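PDB 5EP9: SnoN,Epimerase SnoN from Streptomyces nogalater, which acts as a non-heme iron, 2-oxoglutarate-dependent epimerase in nogalamycin biosynthesis, binding iron and 2-oxoglutarate in one pocket. Local coordinates for residues A[168-172]-A[233-237]; A[135-139]-A[227-231]; A[81-85]-A[126-131]; A[160-166]-A[211-217]. One frame throughout, in Å; residues are numbered along the deposited sequence.

Interaction 1: residues A[168-172]-A[233-237]; sequences VERGC and DEPRL. With AKG (2-oxoglutaric acid), chain E.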
loop_
_atom_site.group_PDB
_atom_site.type_symbol
_atom_site.label_atom_id
_atom_site.label_comp_id
_atom_site.label_asym_id
_atom_site.label_seq_id
_atom_site.Cartn_x
_atom_site.Cartn_y
_atom_site.Cartn_z
ATOM N N VAL A 168 -15.893 7.773 5.571
ATOM C CA VAL A 168 -16.089 6.528 6.291
ATOM C C VAL A 168 -16.958 5.580 5.503
ATOM O O VAL A 168 -16.575 4.414 5.296
ATOM C CB VAL A 168 -16.631 6.724 7.784
ATOM C CG1 VAL A 168 -16.802 5.383 8.423
ATOM C CG2 VAL A 168 -15.623 7.522 8.585
ATOM N N GLU A 169 -18.092 6.037 5.082
ATOM C CA GLU A 169 -19.042 5.124 4.491
ATOM C C GLU A 169 -18.669 4.576 3.115
ATOM O O GLU A 169 -19.296 3.616 2.607
ATOM C CB GLU A 169 -20.472 5.717 4.528
ATOM C CG GLU A 169 -20.681 6.934 3.652
ATOM C CD GLU A 169 -20.310 8.313 4.301
ATOM O OE1 GLU A 169 -19.670 8.398 5.449
ATOM O OE2 GLU A 169 -20.765 9.304 3.634
ATOM N N ARG A 170 -17.651 5.168 2.512
ATOM C CA ARG A 170 -17.148 4.691 1.204
ATOM C C ARG A 170 -16.013 3.684 1.355
ATOM O O ARG A 170 -15.471 3.185 0.387
ATOM C CB ARG A 170 -16.725 5.880 0.311
ATOM C CG ARG A 170 -16.453 5.459 -1.124
ATOM C CD ARG A 170 -16.489 6.621 -2.108
ATOM N NE ARG A 170 -17.840 7.089 -2.148
ATOM C CZ ARG A 170 -18.192 8.331 -1.953
ATOM N NH1 ARG A 170 -17.293 9.284 -1.772
ATOM N NH2 ARG A 170 -19.458 8.647 -1.996
ATOM N N GLY A 171 -15.701 3.321 2.620
ATOM C CA GLY A 171 -14.734 2.255 2.938
ATOM C C GLY A 171 -13.339 2.702 3.268
ATOM O O GLY A 171 -12.360 2.118 2.756
ATOM N N CYS A 172 -13.188 3.796 3.965
ATOM C CA CYS A 172 -11.873 4.247 4.332
ATOM C C CYS A 172 -11.273 3.224 5.255
ATOM O O CYS A 172 -11.955 2.313 5.750
ATOM C CB CYS A 172 -11.859 5.658 4.966
ATOM S SG CYS A 172 -12.523 5.704 6.645
ATOM N N ASP A 233 -23.150 4.535 -3.411
ATOM C CA ASP A 233 -23.253 4.334 -4.849
ATOM C C ASP A 233 -22.074 4.795 -5.652
ATOM O O ASP A 233 -22.145 4.686 -6.793
ATOM C CB ASP A 233 -24.411 5.163 -5.397
ATOM C CG ASP A 233 -25.699 4.690 -4.907
ATOM O OD1 ASP A 233 -25.729 3.658 -4.208
ATOM O OD2 ASP A 233 -26.730 5.360 -5.170
ATOM N N GLU A 234 -21.074 5.393 -5.064
ATOM C CA GLU A 234 -19.923 5.938 -5.784
ATOM C C GLU A 234 -18.738 4.998 -5.468
ATOM O O GLU A 234 -18.461 4.679 -4.325
ATOM C CB GLU A 234 -19.587 7.409 -5.417
ATOM C CG GLU A 234 -20.617 8.483 -5.869
ATOM C CD GLU A 234 -21.905 8.530 -4.990
ATOM O OE1 GLU A 234 -21.893 8.242 -3.732
ATOM O OE2 GLU A 234 -22.981 8.870 -5.552
ATOM N N PRO A 235 -18.045 4.549 -6.513
ATOM C CA PRO A 235 -16.952 3.621 -6.269
ATOM C C PRO A 235 -15.822 4.208 -5.469
ATOM O O PRO A 235 -15.549 5.398 -5.501
ATOM C CB PRO A 235 -16.497 3.233 -7.647
ATOM C CG PRO A 235 -17.025 4.311 -8.576
ATOM C CD PRO A 235 -18.242 4.883 -7.940
ATOM N N ARG A 236 -15.208 3.380 -4.661
ATOM C CA ARG A 236 -14.021 3.751 -3.924
ATOM C C ARG A 236 -12.815 3.392 -4.855
ATOM O O ARG A 236 -12.616 2.230 -5.195
ATOM C CB ARG A 236 -13.888 2.979 -2.629
ATOM C CG ARG A 236 -12.827 3.579 -1.724
ATOM C CD ARG A 236 -12.397 2.619 -0.658
ATOM N NE ARG A 236 -11.511 1.601 -1.184
ATOM C CZ ARG A 236 -10.927 0.641 -0.482
ATOM N NH1 ARG A 236 -11.171 0.424 0.797
ATOM N NH2 ARG A 236 -10.132 -0.184 -1.103
ATOM N N LEU A 237 -12.008 4.381 -5.174
ATOM C CA LEU A 237 -10.872 4.209 -6.081
ATOM C C LEU A 237 -9.638 4.824 -5.494
ATOM O O LEU A 237 -9.680 5.985 -4.970
ATOM C CB LEU A 237 -11.122 4.892 -7.432
ATOM C CG LEU A 237 -12.125 4.141 -8.311
ATOM C CD1 LEU A 237 -12.878 5.019 -9.313
ATOM C CD2 LEU A 237 -11.460 3.035 -9.094
HETATM C C1 AKG E . -3.198 -2.207 2.218
HETATM O O1 AKG E . -2.228 -2.783 2.775
HETATM O O2 AKG E . -3.049 -1.191 1.496
HETATM C C2 AKG E . -4.578 -2.695 2.454
HETATM O O5 AKG E . -4.748 -3.690 3.187
HETATM C C3 AKG E . -5.730 -1.941 1.751
HETATM C C4 AKG E . -7.146 -2.340 2.154
HETATM C C5 AKG E . -8.267 -1.622 1.439
HETATM O O3 AKG E . -7.995 -0.703 0.646
HETATM O O4 AKG E . -9.467 -1.993 1.621
#
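Two arginines, one from each segment, carry most of the polar contact. Arg170 reaches across with its guanidinium to Glu234, forming a salt bridge in which Arg170 NH2 lies 3.0 Å from Glu234 OE1; the hydrogen bond within it is weak, as is the one from Arg170 NE to Glu234 O at 3.3 Å. A stronger tie of this side chain runs from NH1 to the carbonyl of Asp165, outside both segments. Conversely, Arg236 NH1 donates to Gly171 O at 2.8 Å, with the oxygen near the plane of the guanidinium. The same NH1 donates to 2-oxoglutarate O4 at 3.1 Å, and Arg236 NH2 adds weaker bonds to the ligand carboxylate. A basic residue on a late core strand that binds the distal carboxylate is characteristic of 2-oxoglutarate-dependent oxygenases with the double-stranded beta-helix fold, here of the PhyH family. The Arg236 side chain also runs close along Arg170: Arg236 CD is 3.3 Å from Arg170 O, and Arg170 CG is 3.9 Å from Arg236 CB. Gly171 has phi 98°, where a CB would press on the carbonyl of Arg170 and also crowd Arg236 CD. Segment 168-172 belongs to the first SnoN part of the engineered fusion, 233-237 to the second.

Interaction 2: residues A[135-139]-A[227-231]; sequences ASVPT and AGANS. With AKG (2-oxoglutaric acid), chain E.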
loop_
_atom_site.group_PDB
_atom_site.type_symbol
_atom_site.label_atom_id
_atom_site.label_comp_id
_atom_site.label_asym_id
_atom_site.label_seq_id
_atom_site.Cartn_x
_atom_site.Cartn_y
_atom_site.Cartn_z
ATOM N N ALA A 135 -22.572 -7.131 -3.445
ATOM C CA ALA A 135 -22.283 -6.044 -2.515
ATOM C C ALA A 135 -20.825 -6.095 -2.078
ATOM O O ALA A 135 -20.255 -7.126 -1.832
ATOM C CB ALA A 135 -23.219 -6.088 -1.266
ATOM N N SER A 136 -20.265 -4.919 -1.994
ATOM C CA SER A 136 -19.010 -4.653 -1.334
ATOM C C SER A 136 -19.072 -5.140 0.138
ATOM O O SER A 136 -20.009 -4.852 0.827
ATOM C CB SER A 136 -18.796 -3.120 -1.346
ATOM O OG SER A 136 -17.607 -2.756 -0.743
ATOM N N VAL A 137 -17.975 -5.742 0.593
ATOM C CA VAL A 137 -17.771 -6.131 1.982
ATOM C C VAL A 137 -16.504 -5.472 2.536
ATOM O O VAL A 137 -15.688 -4.950 1.755
ATOM C CB VAL A 137 -17.801 -7.655 2.185
ATOM C CG1 VAL A 137 -19.110 -8.219 1.596
ATOM C CG2 VAL A 137 -16.555 -8.337 1.608
ATOM N N PRO A 138 -16.321 -5.503 3.874
ATOM C CA PRO A 138 -15.109 -4.900 4.457
ATOM C C PRO A 138 -13.818 -5.626 4.082
ATOM O O PRO A 138 -13.824 -6.811 3.710
ATOM C CB PRO A 138 -15.314 -4.999 5.992
ATOM C CG PRO A 138 -16.788 -5.221 6.133
ATOM C CD PRO A 138 -17.238 -6.007 4.914
ATOM N N THR A 139 -12.741 -4.942 4.246
ATOM C CA THR A 139 -11.447 -5.562 4.257
ATOM C C THR A 139 -11.138 -5.954 5.729
ATOM O O THR A 139 -10.956 -5.081 6.542
ATOM C CB THR A 139 -10.361 -4.580 3.766
ATOM O OG1 THR A 139 -10.679 -4.155 2.451
ATOM C CG2 THR A 139 -9.043 -5.333 3.655
ATOM N N ALA A 227 -10.580 -2.029 6.561
ATOM C CA ALA A 227 -11.329 -1.036 5.846
ATOM C C ALA A 227 -12.762 -1.407 5.813
ATOM O O ALA A 227 -13.128 -2.618 5.781
ATOM C CB ALA A 227 -10.805 -0.856 4.375
ATOM N N GLY A 228 -13.593 -0.385 5.759
ATOM C CA GLY A 228 -15.063 -0.629 5.716
ATOM C C GLY A 228 -15.504 -1.111 4.357
ATOM O O GLY A 228 -14.766 -1.082 3.357
ATOM N N ALA A 229 -16.743 -1.585 4.320
ATOM C CA ALA A 229 -17.447 -1.821 3.055
ATOM C C ALA A 229 -17.686 -0.473 2.419
ATOM O O ALA A 229 -17.800 0.554 3.099
ATOM C CB ALA A 229 -18.778 -2.550 3.304
ATOM N N ASN A 230 -17.782 -0.449 1.112
ATOM C CA ASN A 230 -18.363 0.722 0.482
ATOM C C ASN A 230 -19.887 0.588 0.502
ATOM O O ASN A 230 -20.425 -0.239 -0.232
ATOM C CB ASN A 230 -17.854 0.896 -0.966
ATOM C CG ASN A 230 -18.355 2.165 -1.619
ATOM O OD1 ASN A 230 -19.132 2.966 -1.046
ATOM N ND2 ASN A 230 -17.878 2.363 -2.861
ATOM N N SER A 231 -20.554 1.345 1.373
ATOM C CA SER A 231 -22.003 1.374 1.365
ATOM C C SER A 231 -22.637 2.524 0.559
ATOM O O SER A 231 -23.752 2.719 0.629
ATOM C CB SER A 231 -22.529 1.375 2.794
ATOM O OG SER A 231 -22.204 2.584 3.366
HETATM C C1 AKG E . -3.198 -2.207 2.218
HETATM O O1 AKG E . -2.228 -2.783 2.775
HETATM O O2 AKG E . -3.049 -1.191 1.496
HETATM C C2 AKG E . -4.578 -2.695 2.454
HETATM O O5 AKG E . -4.748 -3.690 3.187
HETATM C C3 AKG E . -5.730 -1.941 1.751
HETATM C C4 AKG E . -7.146 -2.340 2.154
HETATM C C5 AKG E . -8.267 -1.622 1.439
HETATM O O3 AKG E . -7.995 -0.703 0.646
HETATM O O4 AKG E . -9.467 -1.993 1.621
#
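Where a continuous strand pair might be expected, these two antiparallel segments, running 174° apart, make one true beta bridge and then let a serine hydroxyl take over as the acceptor for a backbone N-H. The bridge pairs Thr139 with Ala227 in hydrogen-bonded fashion: Thr139 N donates to Ala227 O at 2.8 Å and Ala227 N to Thr139 O at 3.1 Å. Pro138 comes just before it, so the backbone there has no N-H to give, and its ring packs against Ala229, with Pro138 CD 4.1 Å from Ala229 CB. Beyond the proline, Asn230 N donates to Ser136 OG at 3.0 Å, the CA-to-CB bond of Ser136 pointing toward 227-231. The side chains of Thr139 and Ala227 share one face, their CB atoms 3.8 Å apart, and both lie against 2-oxoglutarate, Ala227 CB being 3.3 Å from ligand O4. The bridge joins 139-142 and 225-227, neighbouring strands of the smaller sheet of the double-stranded beta-helix; in the engineered fusion, 135-139 is in the first SnoN part, 227-231 in the second. Thr139 OG1 donates to 2-oxoglutarate O4 at 2.6 Å and accepts from Lys128 NZ, which orients the hydroxyl and links the lysine to the ligand carboxylate.

Interaction 3: residues A[81-85]-A[126-131]; sequences GTVMD and LLKENK. With AKG (2-oxoglutaric acid), chain E.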
loop_
_atom_site.group_PDB
_atom_site.type_symbol
_atom_site.label_atom_id
_atom_site.label_comp_id
_atom_site.label_asym_id
_atom_site.label_seq_id
_atom_site.Cartn_x
_atom_site.Cartn_y
_atom_site.Cartn_z
ATOM N N GLY A 81 -18.191 -12.155 0.701
ATOM C CA GLY A 81 -18.471 -11.482 -0.597
ATOM C C GLY A 81 -17.226 -10.823 -1.153
ATOM O O GLY A 81 -16.125 -11.203 -0.830
ATOM N N THR A 82 -17.424 -9.765 -1.915
ATOM C CA THR A 82 -16.327 -9.094 -2.555
ATOM C C THR A 82 -15.688 -7.991 -1.714
ATOM O O THR A 82 -16.201 -6.896 -1.525
ATOM C CB THR A 82 -16.694 -8.533 -3.924
ATOM O OG1 THR A 82 -17.240 -9.600 -4.724
ATOM C CG2 THR A 82 -15.467 -7.889 -4.613
ATOM N N VAL A 83 -14.447 -8.285 -1.409
ATOM C CA VAL A 83 -13.588 -7.414 -0.646
ATOM C C VAL A 83 -13.166 -6.279 -1.541
ATOM O O VAL A 83 -13.221 -5.117 -1.156
ATOM C CB VAL A 83 -12.361 -8.171 -0.082
ATOM C CG1 VAL A 83 -11.512 -7.227 0.692
ATOM C CG2 VAL A 83 -12.759 -9.360 0.841
ATOM N N MET A 84 -12.704 -6.638 -2.721
ATOM C CA MET A 84 -12.267 -5.660 -3.709
ATOM C C MET A 84 -11.952 -6.278 -5.070
ATOM O O MET A 84 -11.747 -7.472 -5.182
ATOM C CB MET A 84 -11.011 -4.888 -3.282
ATOM C CG MET A 84 -9.789 -5.768 -3.083
ATOM S SD MET A 84 -8.404 -4.637 -2.700
ATOM C CE MET A 84 -8.831 -4.081 -1.044
ATOM N N ASP A 85 -11.800 -5.393 -6.046
ATOM C CA ASP A 85 -11.191 -5.750 -7.351
ATOM C C ASP A 85 -9.928 -4.914 -7.414
ATOM O O ASP A 85 -9.929 -3.754 -6.941
ATOM C CB ASP A 85 -12.093 -5.402 -8.508
ATOM C CG ASP A 85 -13.359 -6.285 -8.567
ATOM O OD1 ASP A 85 -13.282 -7.500 -8.909
ATOM O OD2 ASP A 85 -14.447 -5.727 -8.238
ATOM N N LEU A 126 -6.971 -0.087 -6.652
ATOM C CA LEU A 126 -7.986 -0.744 -5.833
ATOM C C LEU A 126 -9.349 -0.164 -6.087
ATOM O O LEU A 126 -9.493 1.023 -6.152
ATOM C CB LEU A 126 -7.675 -0.677 -4.340
ATOM C CG LEU A 126 -6.263 -1.059 -3.939
ATOM C CD1 LEU A 126 -6.105 -0.907 -2.425
ATOM C CD2 LEU A 126 -5.934 -2.471 -4.321
ATOM N N LEU A 127 -10.330 -1.043 -6.206
ATOM C CA LEU A 127 -11.732 -0.686 -6.361
ATOM C C LEU A 127 -12.628 -1.458 -5.352
ATOM O O LEU A 127 -12.619 -2.669 -5.325
ATOM C CB LEU A 127 -12.177 -1.077 -7.753
ATOM C CG LEU A 127 -13.662 -0.993 -8.090
ATOM C CD1 LEU A 127 -14.157 0.442 -8.031
ATOM C CD2 LEU A 127 -13.941 -1.612 -9.463
ATOM N N LYS A 128 -13.382 -0.717 -4.580
ATOM C CA LYS A 128 -14.552 -1.228 -3.873
ATOM C C LYS A 128 -15.778 -0.555 -4.323
ATOM O O LYS A 128 -15.886 0.649 -4.300
ATOM C CB LYS A 128 -14.525 -0.989 -2.348
ATOM C CG LYS A 128 -13.615 -1.816 -1.560
ATOM C CD LYS A 128 -13.994 -1.609 -0.058
ATOM C CE LYS A 128 -12.955 -2.237 0.850
ATOM N NZ LYS A 128 -13.295 -3.616 1.241
ATOM N N GLU A 129 -16.715 -1.353 -4.741
ATOM C CA GLU A 129 -17.983 -0.862 -5.183
ATOM C C GLU A 129 -19.044 -1.901 -5.105
ATOM O O GLU A 129 -18.772 -3.081 -5.047
ATOM C CB GLU A 129 -17.908 -0.404 -6.655
ATOM C CG GLU A 129 -17.761 -1.562 -7.625
ATOM C CD GLU A 129 -17.732 -1.117 -9.072
ATOM O OE1 GLU A 129 -17.925 0.100 -9.380
ATOM O OE2 GLU A 129 -17.554 -2.024 -9.899
ATOM N N ASN A 130 -20.273 -1.406 -5.041
ATOM C CA ASN A 130 -21.493 -2.264 -5.106
ATOM C C ASN A 130 -21.955 -2.496 -6.554
ATOM O O ASN A 130 -22.114 -1.557 -7.307
ATOM C CB ASN A 130 -22.606 -1.647 -4.310
ATOM C CG ASN A 130 -22.201 -1.455 -2.863
ATOM O OD1 ASN A 130 -21.894 -2.402 -2.188
ATOM N ND2 ASN A 130 -22.230 -0.234 -2.398
ATOM N N LYS A 131 -22.096 -3.741 -6.926
ATOM C CA LYS A 131 -22.600 -4.109 -8.243
ATOM C C LYS A 131 -23.933 -4.750 -7.954
ATOM O O LYS A 131 -24.301 -5.018 -6.790
ATOM C CB LYS A 131 -21.709 -5.154 -8.991
ATOM C CG LYS A 131 -20.273 -4.798 -9.355
ATOM C CD LYS A 131 -19.422 -6.078 -9.462
ATOM C CE LYS A 131 -17.900 -5.873 -9.407
ATOM N NZ LYS A 131 -17.367 -5.784 -8.022
HETATM C C1 AKG E . -3.198 -2.207 2.218
HETATM O O1 AKG E . -2.228 -2.783 2.775
HETATM O O2 AKG E . -3.049 -1.191 1.496
HETATM C C2 AKG E . -4.578 -2.695 2.454
HETATM O O5 AKG E . -4.748 -3.690 3.187
HETATM C C3 AKG E . -5.730 -1.941 1.751
HETATM C C4 AKG E . -7.146 -2.340 2.154
HETATM C C5 AKG E . -8.267 -1.622 1.439
HETATM O O3 AKG E . -7.995 -0.703 0.646
HETATM O O4 AKG E . -9.467 -1.993 1.621
#
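Adjacent antiparallel strands of the larger sheet meet here, 82-87 beside 118-128, both within the first SnoN part of the engineered fusion. The axes of the short strand parts 82-85 and 126-128 approach to 4.8 Å, their directions 140° apart. One hydrogen-bonded pair holds them: Asp85 N donates to Leu127 O at 2.9 Å, and Leu127 N to Asp85 O at 2.8 Å. Toward the start of strand 82-87 the regular pairing gives way to a side-chain bond, Lys128 NZ donating to Val83 O at 2.8 Å; the same ammonium also binds Val137 O and Thr139 OG1. On the face carrying Asp85 and Leu127, Asp85 OD2 forms a salt bridge with Lys131 NZ at 2.9 Å, although this lysine is poorly ordered. Met84 SD packs 3.7 Å from Leu126 CD2. On its other edge, strand 82-87 has Val83 and Met84 together opposite Trp76, a classic beta bulge. Met84 CE is 3.4 Å from 2-oxoglutarate O4, Lys128 CE 3.6 Å from O4 and Leu126 CD1 3.6 Å from O3. These three side chains line one side of the 2-oxoglutarate pocket, where strand 82-87 extends the larger sheet of the double-stranded beta-helix.

Interaction 4: residues A[160-166]-A[211-217]; sequences WVALVDV and LRAGDCT. With AKG (2-oxoglutaric acid), chain E.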
loop_
_atom_site.group_PDB
_atom_site.type_symbol
_atom_site.label_atom_id
_atom_site.label_comp_id
_atom_site.label_asym_id
_atom_site.label_seq_id
_atom_site.Cartn_x
_atom_site.Cartn_y
_atom_site.Cartn_z
ATOM N N TRP A 160 -1.176 4.623 0.416
ATOM C CA TRP A 160 -2.527 4.393 -0.076
ATOM C C TRP A 160 -3.064 5.759 -0.455
ATOM O O TRP A 160 -3.220 6.634 0.398
ATOM C CB TRP A 160 -3.366 3.758 1.026
ATOM C CG TRP A 160 -4.691 3.104 0.714
ATOM C CD1 TRP A 160 -4.938 1.762 0.686
ATOM C CD2 TRP A 160 -5.935 3.750 0.517
ATOM N NE1 TRP A 160 -6.262 1.538 0.472
ATOM C CE2 TRP A 160 -6.889 2.737 0.278
ATOM C CE3 TRP A 160 -6.313 5.103 0.333
ATOM C CZ2 TRP A 160 -8.212 3.005 0.045
ATOM C CZ3 TRP A 160 -7.683 5.396 0.072
ATOM C CH2 TRP A 160 -8.610 4.338 -0.043
ATOM N N VAL A 161 -3.290 5.938 -1.745
ATOM C CA VAL A 161 -3.594 7.294 -2.283
ATOM C C VAL A 161 -5.049 7.316 -2.700
ATOM O O VAL A 161 -5.453 6.500 -3.573
ATOM C CB VAL A 161 -2.674 7.617 -3.495
ATOM C CG1 VAL A 161 -2.962 8.958 -4.076
ATOM C CG2 VAL A 161 -1.245 7.533 -3.064
ATOM N N ALA A 162 -5.810 8.232 -2.146
ATOM C CA ALA A 162 -7.188 8.361 -2.516
ATOM C C ALA A 162 -7.325 9.122 -3.872
ATOM O O ALA A 162 -6.813 10.206 -3.980
ATOM C CB ALA A 162 -7.957 9.125 -1.487
ATOM N N LEU A 163 -7.988 8.489 -4.844
ATOM C CA LEU A 163 -8.254 9.113 -6.115
ATOM C C LEU A 163 -9.654 9.742 -6.196
ATOM O O LEU A 163 -9.949 10.443 -7.140
ATOM C CB LEU A 163 -8.006 8.135 -7.265
ATOM C CG LEU A 163 -6.555 7.613 -7.357
ATOM C CD1 LEU A 163 -6.467 6.613 -8.450
ATOM C CD2 LEU A 163 -5.624 8.752 -7.616
ATOM N N VAL A 164 -10.491 9.482 -5.183
ATOM C CA VAL A 164 -11.750 10.151 -4.976
ATOM C C VAL A 164 -11.871 10.418 -3.493
ATOM O O VAL A 164 -11.075 9.954 -2.705
ATOM C CB VAL A 164 -12.946 9.254 -5.371
ATOM C CG1 VAL A 164 -12.921 8.954 -6.897
ATOM C CG2 VAL A 164 -12.943 7.965 -4.593
ATOM N N ASP A 165 -12.922 11.129 -3.122
ATOM C CA ASP A 165 -13.263 11.346 -1.699
ATOM C C ASP A 165 -13.640 10.009 -1.069
ATOM O O ASP A 165 -14.382 9.218 -1.629
ATOM C CB ASP A 165 -14.414 12.347 -1.622
ATOM C CG ASP A 165 -13.928 13.847 -1.682
ATOM O OD1 ASP A 165 -12.740 14.181 -1.567
ATOM O OD2 ASP A 165 -14.804 14.703 -1.806
ATOM N N VAL A 166 -13.033 9.700 0.079
ATOM C CA VAL A 166 -13.267 8.434 0.775
ATOM C C VAL A 166 -13.721 8.702 2.210
ATOM O O VAL A 166 -12.938 8.643 3.128
ATOM C CB VAL A 166 -12.035 7.511 0.757
ATOM C CG1 VAL A 166 -12.423 6.164 1.283
ATOM C CG2 VAL A 166 -11.507 7.299 -0.638
ATOM N N LEU A 211 -10.485 10.172 4.087
ATOM C CA LEU A 211 -9.502 10.878 3.224
ATOM C C LEU A 211 -10.233 11.633 2.143
ATOM O O LEU A 211 -11.109 11.064 1.503
ATOM C CB LEU A 211 -8.593 9.846 2.510
ATOM C CG LEU A 211 -7.721 8.996 3.365
ATOM C CD1 LEU A 211 -6.911 8.074 2.471
ATOM C CD2 LEU A 211 -6.778 9.876 4.177
ATOM N N ARG A 212 -9.803 12.855 1.896
ATOM C CA ARG A 212 -10.187 13.540 0.650
ATOM C C ARG A 212 -9.385 13.051 -0.565
ATOM O O ARG A 212 -8.255 12.557 -0.420
ATOM C CB ARG A 212 -9.985 15.049 0.826
ATOM C CG ARG A 212 -10.872 15.619 1.962
ATOM C CD ARG A 212 -11.543 16.878 1.599
ATOM N NE ARG A 212 -12.626 16.591 0.579
ATOM C CZ ARG A 212 -13.689 17.380 0.356
ATOM N NH1 ARG A 212 -13.828 18.488 1.088
ATOM N NH2 ARG A 212 -14.641 17.034 -0.532
ATOM N N ALA A 213 -9.956 13.236 -1.763
ATOM C CA ALA A 213 -9.228 12.962 -2.993
ATOM C C ALA A 213 -7.881 13.637 -2.927
ATOM O O ALA A 213 -7.791 14.817 -2.605
ATOM C CB ALA A 213 -10.006 13.482 -4.214
ATOM N N GLY A 214 -6.824 12.888 -3.266
ATOM C CA GLY A 214 -5.437 13.397 -3.332
ATOM C C GLY A 214 -4.677 13.312 -2.041
ATOM O O GLY A 214 -3.500 13.644 -1.996
ATOM N N ASP A 215 -5.375 12.967 -0.968
ATOM C CA ASP A 215 -4.704 12.614 0.317
ATOM C C ASP A 215 -4.135 11.244 0.219
ATOM O O ASP A 215 -4.584 10.389 -0.599
ATOM C CB ASP A 215 -5.699 12.564 1.497
ATOM C CG ASP A 215 -6.232 13.912 1.900
ATOM O OD1 ASP A 215 -5.962 14.950 1.258
ATOM O OD2 ASP A 215 -7.040 13.911 2.845
ATOM N N CYS A 216 -3.147 10.971 1.062
ATOM C CA CYS A 216 -2.744 9.569 1.250
ATOM C C CYS A 216 -2.534 9.252 2.707
ATOM O O CYS A 216 -2.443 10.144 3.595
ATOM C CB CYS A 216 -1.482 9.223 0.440
ATOM S SG CYS A 216 0.035 9.870 1.093
ATOM N N THR A 217 -2.443 7.962 2.930
ATOM C CA THR A 217 -1.838 7.433 4.137
ATOM C C THR A 217 -0.558 6.672 3.775
ATOM O O THR A 217 -0.427 6.165 2.662
ATOM C CB THR A 217 -2.763 6.539 4.917
ATOM O OG1 THR A 217 -3.325 5.514 4.075
ATOM C CG2 THR A 217 -3.904 7.340 5.518
HETATM C C1 AKG E . -3.198 -2.207 2.218
HETATM O O1 AKG E . -2.228 -2.783 2.775
HETATM O O2 AKG E . -3.049 -1.191 1.496
HETATM C C2 AKG E . -4.578 -2.695 2.454
HETATM O O5 AKG E . -4.748 -3.690 3.187
HETATM C C3 AKG E . -5.730 -1.941 1.751
HETATM C C4 AKG E . -7.146 -2.340 2.154
HETATM C C5 AKG E . -8.267 -1.622 1.439
HETATM O O3 AKG E . -7.995 -0.703 0.646
HETATM O O4 AKG E . -9.467 -1.993 1.621
#
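The Leu211 side chain fills the hollow between Trp160 and Ala162: Leu211 CD1 lies 3.7 Å from Trp160 CZ3, and Leu211 CB 4.1 Å from Ala162 CB. Beside the indole, Thr217 OG1 packs 3.5 Å from Trp160 CB on the same face of the sheet, while on the opposite face Val161 CG2 meets Cys216 CB at 3.9 Å. Strands 157-162 and 216-220 run antiparallel here, neighbours in the larger sheet of the double-stranded beta-helix; the first lies in the first SnoN part of the engineered fusion, the second in the second. A type II turn, Arg212 to Asp215, offers Gly214 N to Ala162 O at 2.8 Å; Gly214 takes the positive phi of 88°. At the rim, Asp165 OD1 accepts from Ala213 N at 2.9 Å, and Asp165 OD2 grips Arg212 NH2 in a 2.7 Å salt bridge. At the other end of the contact the indole edge faces the pocket, where Trp160 NE1 donates to 2-oxoglutarate O3 at 2.8 Å.

How the interactions relate
From the N terminus, interaction 3 closes first, joining 81-85 to 126-131 across a largely helical excursion before any other contact opens. Interaction 2 then starts at 135-139 and closes at 227-231, with interaction 4 (160-166 to 211-217) nested inside its loop. Interaction 1 opens at 168-172, within both of those loops, yet closes only at 233-237, so it crosses interactions 2 and 4. Strand 236-245 lies between strands 118-128 and 157-162: Arg236 N bonds to Lys128 O, and Leu163 N to Leu237 O, linking interactions 3, 1 and 4 through the larger sheet. Interaction 2 brings in the smaller sheet, and all four touch 2-oxoglutarate.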